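Local atomic coordinates of antigen 43 (Escherichia coli, PDB entry 4KH3), a protein that mediates self-association of Escherichia coli cells, with its beta-helical alpha domain probably linking neighbouring bacteria in clumps and biofilms. Residues Val7-Pro10 against Gly11-Val14. Numbering follows the deposited sequence.
Sequences VVHP and GETV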
loop_
_atom_site.group_PDB
_atom_site.type_symbol
_atom_site.label_atom_id
_atom_site.label_comp_id
_atom_site.label_asym_id
_atom_site.label_seq_id
_atom_site.Cartn_x
_atom_site.Cartn_y
_atom_site.Cartn_z
ATOM N N VAL A 7 39.579 -27.893 28.020
ATOM C CA VAL A 7 39.699 -28.483 26.698
ATOM C C VAL A 7 38.878 -29.761 26.645
ATOM O O VAL A 7 38.948 -30.591 27.557
ATOM C CB VAL A 7 41.160 -28.802 26.340
ATOM C CG1 VAL A 7 41.233 -29.498 24.989
ATOM C CG2 VAL A 7 41.999 -27.538 26.327
ATOM N N VAL A 8 38.074 -29.903 25.596
ATOM C CA VAL A 8 37.307 -31.122 25.394
ATOM C C VAL A 8 37.823 -31.786 24.134
ATOM O O VAL A 8 37.657 -31.257 23.033
ATOM C CB VAL A 8 35.806 -30.847 25.248
ATOM C CG1 VAL A 8 35.023 -32.149 25.314
ATOM C CG2 VAL A 8 35.341 -29.882 26.321
ATOM N N HIS A 9 38.454 -32.943 24.309
ATOM C CA HIS A 9 39.131 -33.643 23.221
ATOM C C HIS A 9 38.138 -34.437 22.387
ATOM O O HIS A 9 37.024 -34.722 22.843
ATOM C CB HIS A 9 40.191 -34.596 23.795
ATOM C CG HIS A 9 41.246 -33.911 24.605
ATOM N ND1 HIS A 9 41.083 -33.607 25.941
ATOM C CD2 HIS A 9 42.484 -33.467 24.264
ATOM C CE1 HIS A 9 42.172 -33.003 26.388
ATOM N NE2 HIS A 9 43.033 -32.906 25.393
ATOM N N PRO A 10 38.537 -34.798 21.160
ATOM C CA PRO A 10 37.745 -35.732 20.356
ATOM C C PRO A 10 37.436 -36.969 21.178
ATOM O O PRO A 10 38.305 -37.412 21.920
ATOM C CB PRO A 10 38.701 -36.097 19.227
ATOM C CG PRO A 10 39.556 -34.890 19.061
ATOM C CD PRO A 10 39.729 -34.318 20.441
ATOM N N GLY A 11 36.222 -37.499 21.068
ATOM C CA GLY A 11 35.831 -38.683 21.817
ATOM C C GLY A 11 35.328 -38.396 23.225
ATOM O O GLY A 11 34.771 -39.269 23.895
ATOM N N GLU A 12 35.523 -37.163 23.674
ATOM C CA GLU A 12 35.172 -36.774 25.029
ATOM C C GLU A 12 33.847 -36.013 24.999
ATOM O O GLU A 12 33.555 -35.309 24.042
ATOM C CB GLU A 12 36.302 -35.908 25.593
ATOM C CG GLU A 12 36.167 -35.448 27.033
ATOM C CD GLU A 12 37.243 -34.432 27.404
ATOM O OE1 GLU A 12 38.246 -34.338 26.657
ATOM O OE2 GLU A 12 37.085 -33.720 28.428
ATOM N N THR A 13 33.039 -36.170 26.039
ATOM C CA THR A 13 31.770 -35.457 26.133
ATOM C C THR A 13 31.602 -34.911 27.536
ATOM O O THR A 13 31.550 -35.682 28.489
ATOM C CB THR A 13 30.573 -36.379 25.829
ATOM O OG1 THR A 13 30.631 -36.818 24.465
ATOM C CG2 THR A 13 29.251 -35.655 26.067
ATOM N N VAL A 14 31.518 -33.587 27.668
ATOM C CA VAL A 14 31.285 -32.979 28.976
ATOM C C VAL A 14 29.874 -32.398 29.082
ATOM O O VAL A 14 29.241 -32.090 28.067
ATOM C CB VAL A 14 32.318 -31.888 29.301
ATOM C CG1 VAL A 14 33.707 -32.367 28.914
ATOM C CG2 VAL A 14 31.974 -30.588 28.575
#
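A type II beta turn from His9 to Glu12 joins strand 5-8 to strand 13-15, and the side chain of Glu12 reaches back across its mouth to His9. The turn is closed by Glu12 N donating to His9 O at 3.0 Å. Pro10 and Gly11 fill its two middle positions; Gly11 has the positive phi of 85° expected at the third position of a type II turn, and its N also hydrogen-bonds a bound malonate, probably from the crystallisation liquor. Glu12 CG lies anti to the backbone N (chi1 -177°) and the chain beyond stays extended, which carries the carboxylate back to the start of the turn. There OE1 accepts two bonds: a nearly straight one from His9 N (2.7 Å), arriving from above the carboxylate plane, and one from His9 ND1 (3.0 Å), almost in the imidazole plane. Ring and carboxylate are nearly coplanar, 21° apart; the ND1 bond should restrain the imidazole, while the backbone bond ties OE1 to the main chain. This corner belongs to the first modelled coil of a parallel beta-helix: Val8 and Glu12 make backbone hydrogen bonds to the following coil, Val8 with Phe26 and Glu12 with Thr30. Val8 CG1 packs over the same face of the carboxylate as His9 N, 3.8 Å from Glu12 CD. The same methyl meets Val14 CG1, also at 3.8 Å, and Val8 further touches Val27.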